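Long-range contact in 2-c-methyl-d-erythritol 2,4-cyclodiphosphate synthase (Plasmodium falciparum, PDB 4C81), which probably converts a CDP-linked methylerythritol phosphate intermediate into the cyclic diphosphate MECDP, releasing CMP, in the non-mevalonate route to isoprenoid precursors: residues I8-Q12 and G75-S79. The protein carries 1 engineered substitution. Sequence-based numbering, arbitrary orientation.
Sequences IRIGQ and GALGS
R9-Q12 is extended beta strand, while G75 and A76 lie in the last turn of helix 64-77, packed on one face of the sheet in the alpha/beta fold of the IspF (YgbB) family. The chain leaves the helix through a Schellman motif: G78, the first residue to leave helical phi/psi, has 77/16, a positive phi that glycine adopts easily, and its N bonds back to G75 O at 3.2 Å. In register, G11 faces A76, their CA atoms 3.9 Å apart. So close an approach needs small residues: A76 CB lies 3.7 Å from G11 CA, and a CB on G11 would clash with it. Backbone also meets backbone, A76 CA making a CA-H...O contact of 3.3 Å with I10 O. Successive positions alternate: R9 and the bare G11 are on the helix side, whereas I10 and Q12 point away, and I10 packs on L178 of the second subunit and I10 of the third. The long m, t, t side chain of R9 passes A76 and L77, with R9 CD 4.0 Å from L77 CD2. L77 turns its CB away from the strand segment, and its side chain touches L108 of helix 97-111 and L179 of strand 170-181. The guanidinium suits the helix end, where carbonyls lack a next turn to bond: R9 NH1 donates to A76 O at 2.9 Å, with an N-H...O angle of 161° and the oxygen near the guanidinium plane.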
ATOM      1  N   ILE A   8      14.693  -8.336  -9.371  1.00 24.55           N
ATOM      2  CA  ILE A   8      13.938  -8.194  -8.130  0.50 17.43           C
ATOM      3  C   ILE A   8      12.499  -7.765  -8.439  1.00 19.92           C
ATOM      4  O   ILE A   8      12.266  -6.929  -9.313  1.00 18.17           O
ATOM      5  CB  ILE A   8      14.626  -7.199  -7.155  0.50 14.93           C
ATOM      6  CG1 ILE A   8      13.942  -7.221  -5.785  0.50 18.88           C
ATOM      7  CG2 ILE A   8      14.642  -5.786  -7.732  0.50 27.84           C
ATOM      8  CD1 ILE A   8      14.691  -6.442  -4.725  0.50 23.80           C
ATOM      9  N   ARG A   9      11.546  -8.360  -7.722  1.00 18.12           N
ATOM     10  CA  ARG A   9      10.119  -8.111  -7.946  1.00 14.80           C
ATOM     11  C   ARG A   9       9.419  -7.679  -6.664  1.00 14.74           C
ATOM     12  O   ARG A   9       9.660  -8.241  -5.594  1.00 16.71           O
ATOM     13  CB  ARG A   9       9.438  -9.363  -8.501  1.00 21.20           C
ATOM     14  CG  ARG A   9       9.688  -9.584  -9.989  1.00 22.60           C
ATOM     15  CD  ARG A   9       9.250 -10.963 -10.443  1.00 24.88           C
ATOM     16  NE  ARG A   9       9.394 -11.125 -11.891  1.00 26.67           N
ATOM     17  CZ  ARG A   9       8.501 -10.741 -12.805  1.00 26.41           C
ATOM     18  NH1 ARG A   9       7.354 -10.159 -12.455  1.00 22.83           N
ATOM     19  NH2 ARG A   9       8.754 -10.946 -14.094  1.00 28.83           N
ATOM     20  N   ILE A  10       8.559  -6.672  -6.802  1.00 15.59           N
ATOM     21  CA  ILE A  10       7.705  -6.180  -5.722  1.00 15.04           C
ATOM     22  C   ILE A  10       6.283  -6.697  -5.916  1.00 16.28           C
ATOM     23  O   ILE A  10       5.776  -6.769  -7.040  1.00 14.81           O
ATOM     24  CB  ILE A  10       7.689  -4.620  -5.673  1.00 14.37           C
ATOM     25  CG1 ILE A  10       6.922  -4.106  -4.447  1.00 16.06           C
ATOM     26  CG2 ILE A  10       7.082  -4.040  -6.940  1.00 16.12           C
ATOM     27  CD1 ILE A  10       7.084  -2.620  -4.219  1.00 17.89           C
ATOM     28  N   GLY A  11       5.644  -7.051  -4.804  1.00 14.32           N
ATOM     29  CA  GLY A  11       4.246  -7.435  -4.808  1.00 16.36           C
ATOM     30  C   GLY A  11       3.491  -6.814  -3.652  1.00 14.83           C
ATOM     31  O   GLY A  11       4.039  -6.637  -2.566  1.00 13.89           O
ATOM     32  N   GLN A  12       2.232  -6.467  -3.902  1.00 16.38           N
ATOM     33  CA  GLN A  12       1.322  -6.019  -2.858  1.00 13.54           C
ATOM     34  C   GLN A  12       0.010  -6.774  -2.981  1.00 12.39           C
ATOM     35  O   GLN A  12      -0.602  -6.788  -4.041  1.00 14.81           O
ATOM     36  CB  GLN A  12       1.048  -4.527  -2.962  1.00 16.51           C
ATOM     37  CG  GLN A  12       0.181  -4.003  -1.831  1.00 15.79           C
ATOM     38  CD  GLN A  12      -0.136  -2.548  -1.974  1.00 24.33           C
ATOM     39  OE1 GLN A  12      -0.916  -2.156  -2.841  1.00 21.51           O
ATOM     40  NE2 GLN A  12       0.467  -1.725  -1.121  1.00 26.13           N
ATOM     41  N   GLY A  75       0.985 -11.371  -7.535  1.00 16.80           N
ATOM     42  CA  GLY A  75       1.151 -10.031  -8.080  1.00 21.44           C
ATOM     43  C   GLY A  75       2.592  -9.732  -8.456  1.00 16.71           C
ATOM     44  O   GLY A  75       2.871  -9.194  -9.531  1.00 18.60           O
ATOM     45  N   ALA A  76       3.514 -10.093  -7.572  1.00 15.73           N
ATOM     46  CA  ALA A  76       4.940  -9.886  -7.808  1.00 22.31           C
ATOM     47  C   ALA A  76       5.430 -10.591  -9.077  1.00 15.47           C
ATOM     48  O   ALA A  76       6.254 -10.042  -9.808  1.00 20.14           O
ATOM     49  CB  ALA A  76       5.746 -10.361  -6.609  1.00 15.38           C
ATOM     50  N   LEU A  77       4.908 -11.789  -9.326  1.00 20.42           N
ATOM     51  CA  LEU A  77       5.344 -12.616 -10.452  1.00 17.57           C
ATOM     52  C   LEU A  77       4.541 -12.380 -11.735  1.00 26.24           C
ATOM     53  O   LEU A  77       4.866 -12.940 -12.784  1.00 26.82           O
ATOM     54  CB  LEU A  77       5.280 -14.096 -10.062  1.00 16.34           C
ATOM     55  CG  LEU A  77       6.280 -14.509  -8.982  1.00 16.03           C
ATOM     56  CD1 LEU A  77       5.904 -15.853  -8.364  1.00 29.04           C
ATOM     57  CD2 LEU A  77       7.698 -14.544  -9.540  1.00 21.74           C
ATOM     58  N   GLY A  78       3.501 -11.553 -11.658  1.00 23.34           N
ATOM     59  CA  GLY A  78       2.652 -11.290 -12.816  1.00 31.32           C
ATOM     60  C   GLY A  78       1.672 -12.405 -13.133  1.00 33.13           C
ATOM     61  O   GLY A  78       1.139 -12.464 -14.242  1.00 33.87           O
ATOM     62  N   SER A  79       1.450 -13.304 -12.176  0.70 24.91           N
ATOM     63  CA  SER A  79       0.512 -14.402 -12.362  0.70 27.14           C
ATOM     64  C   SER A  79      -0.906 -13.889 -12.173  0.70 35.02           C
ATOM     65  O   SER A  79      -1.115 -12.819 -11.601  0.70 47.89           O
ATOM     66  CB  SER A  79       0.790 -15.533 -11.367  0.70 26.95           C
ATOM     67  OG  SER A  79       2.072 -16.100 -11.573  0.70 43.81           O
TER